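Local coordinates for protein AlyGC (Glaciecola chathamensis, PDB 5GKD) that cleaves the polysaccharide alginate as a lyase of polysaccharide lyase family 6, probably by beta-elimination in a calcium-containing active site, at residues L78-Y84 with V109-S115; D167-F171 with I417-G423; G172-L177 with D207-G211. All coordinates share one frame. Residues are numbered along the deposited sequence.

How the contacts relate
All three contacts involve the N-terminal beta-helix; contact 2 lays loop 417-423 against it. Contact 1 pairs strands 73-81 and 105-112. Strand 134-141 separates this pair from strand 170-171 of contact 2 in the same parallel sheet, and the two contacts, with centres about 18 Å apart, do not touch. Contact 3 carries on where contact 2 stops: residues 172-177 follow 167-171, F171 O lies 2.8 Å from D207 N, and Y170 OH approaches D207 OD2 at 2.6 Å, probably as hydrogen bonds. Contact 3 is nested inside the loop contact 2 closes. It leads to the metal site, the L177 side chain being about 8 Å from the calcium ion held by N180, E183, E212 and E214.

Contact 1. Residues L78-Y84 with V109-S115; sequences LVFKDGY and VVIDNFS
Strands 78-81 and 109-112 run parallel, 9° apart, their axes approaching to 4.7 Å. V79 pairs with V110 (CA-CA 4.6 Å) and F80 with I111 (4.7 Å); the bonds are V110 N to L78 O (2.9 Å), F80 N to V110 O (2.8 Å) and D112 N to F80 O (2.9 Å). Both segments then turn through left-handed backbone conformations at D82 (50/50) and N113 (54/39). Water 1 bridges D82 N and D112 O, and water 2 joins G83 O to S115 O. V79 and V110 share one face of the sheet, CG2 to CB 4.1 Å; F80 (chi1 m) and I111 share the other, CD1 to CG1 4.1 Å. The F114 ring (chi1 t) is sandwiched, with F80 CB over one face (3.9 Å from the centroid) and G83 O and Y84 N over the other. The F80 edge meets this ring in a T-shaped stack, centroids 5.7 Å apart. Such stacking of strands and corners between successive coils characterises the right-handed parallel beta-helix of pectate lyase-like enzymes.

Contact 2. Residues D167-F171 with I417-G423; sequences DHNYF and IGKDEVG
D167 starts the first segment in extended conformation and accepts a hydrogen bond from its neighbour, H168 ND1 to D167 OD2 at 2.6 Å; its OD1 forms salt bridges with R134 and R165. H168 adopts a left-handed backbone conformation (57/29), turning the chain before strand 170-171. Its side chain (chi1 m) meets I417 through CD2 to CD1 at 3.5 Å, while its carbonyl receives the hydrogen bond that joins the two segments, G423 N to H168 O, 3.2 Å and nearly linear. G423 takes backbone angles (79/-145) that suit glycine, and a side chain there would press on Y170 CB. The contact lays an irregular loop, which follows strand 398-400, against a corner of the parallel beta-helix; the loop leads on toward the second beta-helix of the chain. At N169 the CA-to-CB bond points away from the loop, and the amide bonds to F135 and N138 of the preceding coil, but N169 O lies only 2.9 Å from V422 CG1. Y170 (chi1 t) directs CB toward the loop, 3.5 Å from V422 CG1. Its hydroxyl lies 3.6 Å from K419 CE, near the end of the fully extended lysine, and water 4 bridges Y170 OH (3.1 Å) and K419 NZ (2.8 Å); the hydroxyl also bonds D207. Within the loop, E421 N bonds to G418 O (3.1 Å) and E421 OE2 accepts from G418 N (2.6 Å).

Contact 3. Residues G172-L177 with D207-G211; sequences GPRPIL and DRCNG
This buried contact is a backbone pairing of two loop segments on neighbouring coils of the beta-helix, where strands 170-171 and 200-207 end. The segments run in nearly the same direction, 16° apart end to end, with matched pairs G172-D207, P173-R208, R174-C209, P175-N210 and I176-G211 at CA-CA distances of 4.3 to 5.2 Å. R174 and C209 form a single beta bridge: R174 N donates to R208 O (3.1 Å) and R174 O accepts from N210 N (2.8 Å). Further along, L177 N bonds to G211 O (3.2 Å). P173 and P175 have no amide hydrogen to give, and CA-H...O contacts supplement these bonds: P173 CA to R208 O (3.5 Å), G211 CA to P175 O (3.5 Å) and I176 CA to N210 O (3.3 Å). R208 has a left-handed backbone (53/45) and folds back on D207 in a salt bridge, R208 NH1 to D207 OD2 2.9 Å, an oxygen also hydrogen-bonded to the hydroxyl of Y170. P173 CG packs over the face of the R208 guanidinium, 3.8 Å from NH1, and R208 NH2 forms a second salt bridge with E431. The extended R174 side chain passes close to G211 and hydrogen-bonds G147 and T149 of the preceding coil. Coil-to-coil pairing thus continues past the strands of the parallel beta-helix, into the loops that lead to the calcium ligands N180, E183, E212 and E214.

Contact 1. Residues L78-Y84 with V109-S115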
loop_
_atom_site.group_PDB
_atom_site.type_symbol
_atom_site.label_atom_id
_atom_site.label_comp_id
_atom_site.label_asym_id
_atom_site.label_seq_id
_atom_site.Cartn_x
_atom_site.Cartn_y
_atom_site.Cartn_z
ATOM N N LEU A 78 -12.798 31.488 12.141
ATOM C CA LEU A 78 -12.471 30.119 12.523
ATOM C C LEU A 78 -11.196 29.680 11.816
ATOM O O LEU A 78 -10.871 30.160 10.724
ATOM C CB LEU A 78 -13.614 29.147 12.160
ATOM C CG LEU A 78 -15.039 29.531 12.580
ATOM C CD1 LEU A 78 -16.054 28.527 12.055
ATOM C CD2 LEU A 78 -15.108 29.661 14.102
ATOM N N VAL A 79 -10.491 28.745 12.438
ATOM C CA VAL A 79 -9.299 28.126 11.875
ATOM C C VAL A 79 -9.508 26.616 11.882
ATOM O O VAL A 79 -9.681 26.020 12.954
ATOM C CB VAL A 79 -8.030 28.485 12.661
ATOM C CG1 VAL A 79 -6.809 27.786 12.043
ATOM C CG2 VAL A 79 -7.819 29.998 12.703
ATOM N N PHE A 80 -9.498 25.999 10.697
ATOM C CA PHE A 80 -9.419 24.547 10.586
ATOM C C PHE A 80 -7.954 24.159 10.414
ATOM O O PHE A 80 -7.279 24.643 9.501
ATOM C CB PHE A 80 -10.244 23.997 9.421
ATOM C CG PHE A 80 -11.718 24.265 9.515
ATOM C CD1 PHE A 80 -12.234 25.528 9.223
ATOM C CD2 PHE A 80 -12.592 23.257 9.852
ATOM C CE1 PHE A 80 -13.594 25.784 9.318
ATOM C CE2 PHE A 80 -13.956 23.500 9.936
ATOM C CZ PHE A 80 -14.454 24.761 9.666
ATOM N N LYS A 81 -7.470 23.288 11.295
ATOM C CA LYS A 81 -6.100 22.793 11.263
ATOM C C LYS A 81 -6.065 21.505 12.067
ATOM O O LYS A 81 -7.020 21.176 12.771
ATOM C CB LYS A 81 -5.115 23.821 11.835
ATOM C CG LYS A 81 -5.200 23.955 13.352
ATOM C CD LYS A 81 -4.114 24.873 13.897
ATOM C CE LYS A 81 -4.009 24.726 15.403
ATOM N NZ LYS A 81 -2.994 25.641 16.010
ATOM N N ASP A 82 -4.944 20.791 11.970
ATOM C CA ASP A 82 -4.708 19.548 12.721
ATOM C C ASP A 82 -5.870 18.576 12.569
ATOM O O ASP A 82 -6.395 18.051 13.548
ATOM C CB ASP A 82 -4.448 19.829 14.202
ATOM C CG ASP A 82 -3.240 20.716 14.433
ATOM O OD1 ASP A 82 -2.302 20.702 13.615
ATOM O OD2 ASP A 82 -3.227 21.427 15.449
ATOM N N GLY A 83 -6.284 18.344 11.331
ATOM C CA GLY A 83 -7.342 17.383 11.087
ATOM C C GLY A 83 -7.697 17.286 9.621
ATOM O O GLY A 83 -6.892 17.620 8.748
ATOM N N TYR A 84 -8.908 16.799 9.361
ATOM C CA TYR A 84 -9.403 16.634 8.003
ATOM C C TYR A 84 -10.867 16.227 8.073
ATOM O O TYR A 84 -11.297 15.577 9.029
ATOM C CB TYR A 84 -8.582 15.610 7.205
ATOM C CG TYR A 84 -8.459 14.248 7.864
ATOM C CD1 TYR A 84 -7.486 14.002 8.817
ATOM C CD2 TYR A 84 -9.305 13.210 7.523
ATOM C CE1 TYR A 84 -7.366 12.769 9.405
ATOM C CE2 TYR A 84 -9.194 11.975 8.116
ATOM C CZ TYR A 84 -8.220 11.765 9.059
ATOM O OH TYR A 84 -8.098 10.543 9.653
ATOM N N VAL A 109 -12.111 32.934 7.401
ATOM C CA VAL A 109 -11.773 31.647 7.979
ATOM C C VAL A 109 -10.558 31.066 7.270
ATOM O O VAL A 109 -10.342 31.246 6.065
ATOM C CB VAL A 109 -12.945 30.637 8.031
ATOM C CG1 VAL A 109 -14.276 31.276 7.780
ATOM C CG2 VAL A 109 -12.698 29.396 7.203
ATOM N N VAL A 110 -9.743 30.386 8.068
ATOM C CA VAL A 110 -8.488 29.792 7.653
ATOM C C VAL A 110 -8.690 28.288 7.558
ATOM O O VAL A 110 -9.270 27.676 8.462
ATOM C CB VAL A 110 -7.368 30.116 8.658
ATOM C CG1 VAL A 110 -6.098 29.387 8.293
ATOM C CG2 VAL A 110 -7.138 31.615 8.776
ATOM N N ILE A 111 -8.195 27.686 6.485
ATOM C CA ILE A 111 -7.978 26.250 6.430
ATOM C C ILE A 111 -6.505 26.034 6.134
ATOM O O ILE A 111 -6.018 26.429 5.068
ATOM C CB ILE A 111 -8.853 25.561 5.378
ATOM C CG1 ILE A 111 -10.332 25.897 5.611
ATOM C CG2 ILE A 111 -8.571 24.055 5.405
ATOM C CD1 ILE A 111 -11.292 25.218 4.639
ATOM N N ASP A 112 -5.799 25.404 7.069
ATOM C CA ASP A 112 -4.339 25.326 7.051
ATOM C C ASP A 112 -3.932 23.861 7.157
ATOM O O ASP A 112 -3.983 23.267 8.242
ATOM C CB ASP A 112 -3.752 26.151 8.195
ATOM C CG ASP A 112 -2.249 26.170 8.191
ATOM O OD1 ASP A 112 -1.635 25.454 7.386
ATOM O OD2 ASP A 112 -1.668 26.901 9.011
ATOM N N ASN A 113 -3.543 23.284 6.027
ATOM C CA ASN A 113 -2.998 21.934 5.990
ATOM C C ASN A 113 -3.929 20.922 6.652
ATOM O O ASN A 113 -3.488 19.986 7.318
ATOM C CB ASN A 113 -1.605 21.901 6.624
ATOM C CG ASN A 113 -0.538 22.310 5.639
ATOM O OD1 ASN A 113 -0.034 21.482 4.886
ATOM N ND2 ASN A 113 -0.230 23.601 5.598
ATOM N N PHE A 114 -5.227 21.103 6.434
ATOM C CA PHE A 114 -6.307 20.227 6.902
ATOM C C PHE A 114 -6.520 19.050 5.949
ATOM O O PHE A 114 -7.638 18.788 5.492
ATOM C CB PHE A 114 -7.575 21.067 7.027
ATOM C CG PHE A 114 -8.563 20.578 8.033
ATOM C CD1 PHE A 114 -8.287 20.661 9.389
ATOM C CD2 PHE A 114 -9.802 20.123 7.631
ATOM C CE1 PHE A 114 -9.222 20.256 10.323
ATOM C CE2 PHE A 114 -10.755 19.719 8.558
ATOM C CZ PHE A 114 -10.458 19.774 9.910
ATOM N N SER A 115 -5.443 18.338 5.623
ATOM C CA SER A 115 -5.457 17.385 4.522
ATOM C C SER A 115 -5.748 15.975 4.998
ATOM O O SER A 115 -5.272 15.550 6.051
ATOM C CB SER A 115 -4.115 17.366 3.784
ATOM O OG SER A 115 -3.872 18.593 3.172
HETATM O O HOH W 1 -2.779 21.488 10.074
HETATM O O HOH W 2 -4.211 16.599 8.612
HETATM O O HOH W 3 -3.510 18.198 9.703
#

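Contact 2. Residues D167-F171 with I417-G423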
loop_
_atom_site.group_PDB
_atom_site.type_symbol
_atom_site.label_atom_id
_atom_site.label_comp_id
_atom_site.label_asym_id
_atom_site.label_seq_id
_atom_site.Cartn_x
_atom_site.Cartn_y
_atom_site.Cartn_z
ATOM N N ASP A 167 -13.985 36.522 -3.530
ATOM C CA ASP A 167 -13.171 37.720 -3.631
ATOM C C ASP A 167 -12.235 37.851 -2.445
ATOM O O ASP A 167 -12.541 37.405 -1.341
ATOM C CB ASP A 167 -14.039 38.983 -3.745
ATOM C CG ASP A 167 -14.831 39.268 -2.484
ATOM O OD1 ASP A 167 -15.913 38.691 -2.334
ATOM O OD2 ASP A 167 -14.376 40.071 -1.642
ATOM N N HIS A 168 -11.086 38.482 -2.698
ATOM C CA HIS A 168 -10.125 38.845 -1.658
ATOM C C HIS A 168 -9.650 37.650 -0.848
ATOM O O HIS A 168 -9.317 37.790 0.325
ATOM C CB HIS A 168 -10.712 39.901 -0.719
ATOM C CG HIS A 168 -10.993 41.206 -1.384
ATOM N ND1 HIS A 168 -12.234 41.531 -1.889
ATOM C CD2 HIS A 168 -10.188 42.261 -1.648
ATOM C CE1 HIS A 168 -12.182 42.738 -2.421
ATOM N NE2 HIS A 168 -10.951 43.198 -2.290
ATOM N N ASN A 169 -9.616 36.468 -1.440
ATOM C CA ASN A 169 -9.125 35.296 -0.738
ATOM C C ASN A 169 -7.635 35.118 -0.987
ATOM O O ASN A 169 -7.105 35.499 -2.041
ATOM C CB ASN A 169 -9.875 34.047 -1.178
ATOM C CG ASN A 169 -11.344 34.111 -0.819
ATOM O OD1 ASN A 169 -11.693 34.082 0.357
ATOM N ND2 ASN A 169 -12.208 34.204 -1.825
ATOM N N TYR A 170 -6.948 34.577 0.010
ATOM C CA TYR A 170 -5.565 34.145 -0.143
ATOM C C TYR A 170 -5.588 32.656 -0.422
ATOM O O TYR A 170 -5.878 31.852 0.469
ATOM C CB TYR A 170 -4.727 34.457 1.091
ATOM C CG TYR A 170 -3.288 33.943 1.018
ATOM C CD1 TYR A 170 -2.403 34.413 0.051
ATOM C CD2 TYR A 170 -2.818 33.013 1.939
ATOM C CE1 TYR A 170 -1.092 33.956 -0.008
ATOM C CE2 TYR A 170 -1.524 32.553 1.895
ATOM C CZ TYR A 170 -0.663 33.015 0.914
ATOM O OH TYR A 170 0.624 32.541 0.878
ATOM N N PHE A 171 -5.316 32.294 -1.667
ATOM C CA PHE A 171 -5.072 30.905 -2.023
ATOM C C PHE A 171 -3.569 30.700 -1.926
ATOM O O PHE A 171 -2.819 31.007 -2.862
ATOM C CB PHE A 171 -5.622 30.583 -3.407
ATOM C CG PHE A 171 -7.132 30.674 -3.499
ATOM C CD1 PHE A 171 -7.933 29.686 -2.962
ATOM C CD2 PHE A 171 -7.744 31.741 -4.135
ATOM C CE1 PHE A 171 -9.327 29.765 -3.044
ATOM C CE2 PHE A 171 -9.141 31.818 -4.218
ATOM C CZ PHE A 171 -9.921 30.832 -3.670
ATOM N N ILE A 417 -4.022 43.531 -6.823
ATOM C CA ILE A 417 -4.174 43.321 -5.390
ATOM C C ILE A 417 -2.889 42.732 -4.820
ATOM O O ILE A 417 -2.214 41.915 -5.463
ATOM C CB ILE A 417 -5.397 42.438 -5.094
ATOM C CG1 ILE A 417 -5.712 42.469 -3.598
ATOM C CG2 ILE A 417 -5.214 41.023 -5.597
ATOM C CD1 ILE A 417 -7.174 42.673 -3.322
ATOM N N GLY A 418 -2.523 43.184 -3.627
ATOM C CA GLY A 418 -1.310 42.728 -2.989
ATOM C C GLY A 418 -1.517 41.518 -2.095
ATOM O O GLY A 418 -2.622 41.214 -1.680
ATOM N N LYS A 419 -0.419 40.820 -1.814
ATOM C CA LYS A 419 -0.491 39.650 -0.950
ATOM C C LYS A 419 -1.012 40.007 0.442
ATOM O O LYS A 419 -1.671 39.184 1.083
ATOM C CB LYS A 419 0.883 38.982 -0.853
ATOM C CG LYS A 419 0.928 37.681 -0.043
ATOM C CD LYS A 419 2.298 37.037 -0.159
ATOM C CE LYS A 419 2.371 35.721 0.564
ATOM N NZ LYS A 419 3.768 35.180 0.581
ATOM N N ASP A 420 -0.735 41.219 0.928
ATOM C CA ASP A 420 -1.185 41.598 2.259
ATOM C C ASP A 420 -2.511 42.344 2.250
ATOM O O ASP A 420 -2.953 42.801 3.303
ATOM C CB ASP A 420 -0.105 42.414 2.986
ATOM C CG ASP A 420 0.548 43.454 2.108
ATOM O OD1 ASP A 420 -0.165 44.233 1.430
ATOM O OD2 ASP A 420 1.798 43.500 2.104
ATOM N N GLU A 421 -3.177 42.441 1.109
ATOM C CA GLU A 421 -4.525 42.989 1.055
ATOM C C GLU A 421 -5.575 41.907 0.943
ATOM O O GLU A 421 -6.723 42.191 0.625
ATOM C CB GLU A 421 -4.666 43.934 -0.124
ATOM C CG GLU A 421 -3.630 45.024 -0.152
ATOM C CD GLU A 421 -3.740 45.836 -1.403
ATOM O OE1 GLU A 421 -4.448 46.855 -1.395
ATOM O OE2 GLU A 421 -3.159 45.423 -2.412
ATOM N N VAL A 422 -5.196 40.674 1.196
ATOM C CA VAL A 422 -6.027 39.522 0.944
ATOM C C VAL A 422 -5.906 38.607 2.159
ATOM O O VAL A 422 -4.950 38.694 2.925
ATOM C CB VAL A 422 -5.559 38.888 -0.388
ATOM C CG1 VAL A 422 -5.741 37.512 -0.391
ATOM C CG2 VAL A 422 -6.278 39.512 -1.586
ATOM N N GLY A 423 -6.907 37.761 2.375
ATOM C CA GLY A 423 -6.864 36.886 3.537
ATOM C C GLY A 423 -7.270 37.599 4.821
ATOM O O GLY A 423 -8.132 38.466 4.820
HETATM O O HOH W 4 3.445 32.855 2.082
#

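Contact 3. Residues G172-L177 with D207-G211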
loop_
_atom_site.group_PDB
_atom_site.type_symbol
_atom_site.label_atom_id
_atom_site.label_comp_id
_atom_site.label_asym_id
_atom_site.label_seq_id
_atom_site.Cartn_x
_atom_site.Cartn_y
_atom_site.Cartn_z
ATOM N N GLY A 172 -3.129 30.200 -0.767
ATOM C CA GLY A 172 -1.734 29.989 -0.503
ATOM C C GLY A 172 -1.188 28.764 -1.199
ATOM O O GLY A 172 -1.879 28.060 -1.926
ATOM N N PRO A 173 0.091 28.507 -0.961
ATOM C CA PRO A 173 0.795 27.424 -1.662
ATOM C C PRO A 173 0.073 26.080 -1.621
ATOM O O PRO A 173 -0.371 25.613 -0.573
ATOM C CB PRO A 173 2.138 27.362 -0.928
ATOM C CG PRO A 173 2.387 28.810 -0.506
ATOM C CD PRO A 173 1.006 29.367 -0.178
ATOM N N ARG A 174 -0.044 25.460 -2.789
ATOM C CA ARG A 174 -0.578 24.114 -2.924
ATOM C C ARG A 174 0.466 23.305 -3.673
ATOM O O ARG A 174 0.762 23.621 -4.830
ATOM C CB ARG A 174 -1.907 24.057 -3.675
ATOM C CG ARG A 174 -2.281 22.612 -3.950
ATOM C CD ARG A 174 -3.700 22.383 -4.376
ATOM N NE ARG A 174 -3.909 20.947 -4.505
ATOM C CZ ARG A 174 -5.088 20.351 -4.597
ATOM N NH1 ARG A 174 -6.204 21.063 -4.584
ATOM N NH2 ARG A 174 -5.139 19.028 -4.693
ATOM N N PRO A 175 1.039 22.275 -3.075
ATOM C CA PRO A 175 2.120 21.551 -3.745
ATOM C C PRO A 175 1.577 20.693 -4.878
ATOM O O PRO A 175 0.372 20.477 -5.024
ATOM C CB PRO A 175 2.749 20.708 -2.629
ATOM C CG PRO A 175 1.617 20.519 -1.631
ATOM C CD PRO A 175 0.742 21.748 -1.735
ATOM N N ILE A 176 2.511 20.241 -5.715
ATOM C CA ILE A 176 2.184 19.361 -6.827
ATOM C C ILE A 176 1.454 18.129 -6.312
ATOM O O ILE A 176 1.856 17.511 -5.320
ATOM C CB ILE A 176 3.470 18.976 -7.573
ATOM C CG1 ILE A 176 4.127 20.219 -8.186
ATOM C CG2 ILE A 176 3.193 17.909 -8.623
ATOM C CD1 ILE A 176 5.582 20.002 -8.611
ATOM N N LEU A 177 0.372 17.764 -6.988
ATOM C CA LEU A 177 -0.389 16.587 -6.596
ATOM C C LEU A 177 0.259 15.317 -7.127
ATOM O O LEU A 177 0.389 14.327 -6.403
ATOM C CB LEU A 177 -1.817 16.697 -7.122
ATOM C CG LEU A 177 -2.988 15.923 -6.516
ATOM C CD1 LEU A 177 -3.978 15.483 -7.591
ATOM C CD2 LEU A 177 -2.615 14.795 -5.603
ATOM N N ASP A 207 -1.035 32.219 -4.718
ATOM C CA ASP A 207 0.379 32.233 -4.334
ATOM C C ASP A 207 0.900 30.799 -4.427
ATOM O O ASP A 207 0.590 29.969 -3.570
ATOM C CB ASP A 207 0.516 32.799 -2.921
ATOM C CG ASP A 207 1.966 32.875 -2.433
ATOM O OD1 ASP A 207 2.904 32.989 -3.256
ATOM O OD2 ASP A 207 2.155 32.857 -1.207
ATOM N N ARG A 208 1.682 30.519 -5.475
ATOM C CA ARG A 208 2.292 29.214 -5.706
ATOM C C ARG A 208 1.269 28.079 -5.672
ATOM O O ARG A 208 1.475 27.039 -5.042
ATOM C CB ARG A 208 3.405 28.950 -4.708
ATOM C CG ARG A 208 4.604 29.852 -4.868
ATOM C CD ARG A 208 4.639 30.796 -3.723
ATOM N NE ARG A 208 5.714 30.533 -2.818
ATOM C CZ ARG A 208 5.757 30.963 -1.565
ATOM N NH1 ARG A 208 4.758 31.669 -1.043
ATOM N NH2 ARG A 208 6.813 30.669 -0.835
ATOM N N CYS A 209 0.137 28.294 -6.340
ATOM C CA CYS A 209 -0.850 27.229 -6.482
ATOM C C CYS A 209 -0.339 26.301 -7.572
ATOM O O CYS A 209 -0.440 26.605 -8.761
ATOM C CB CYS A 209 -2.229 27.809 -6.788
ATOM S SG CYS A 209 -2.846 28.825 -5.401
ATOM N N ASN A 210 0.235 25.170 -7.155
ATOM C CA ASN A 210 1.014 24.293 -8.023
ATOM C C ASN A 210 0.401 22.896 -8.147
ATOM O O ASN A 210 1.103 21.943 -8.499
ATOM C CB ASN A 210 2.449 24.188 -7.500
ATOM C CG ASN A 210 3.175 25.518 -7.497
ATOM O OD1 ASN A 210 2.636 26.539 -7.937
ATOM N ND2 ASN A 210 4.423 25.514 -7.008
ATOM N N GLY A 211 -0.897 22.752 -7.859
ATOM C CA GLY A 211 -1.503 21.429 -7.829
ATOM C C GLY A 211 -1.395 20.682 -9.145
ATOM O O GLY A 211 -1.154 19.467 -9.160
#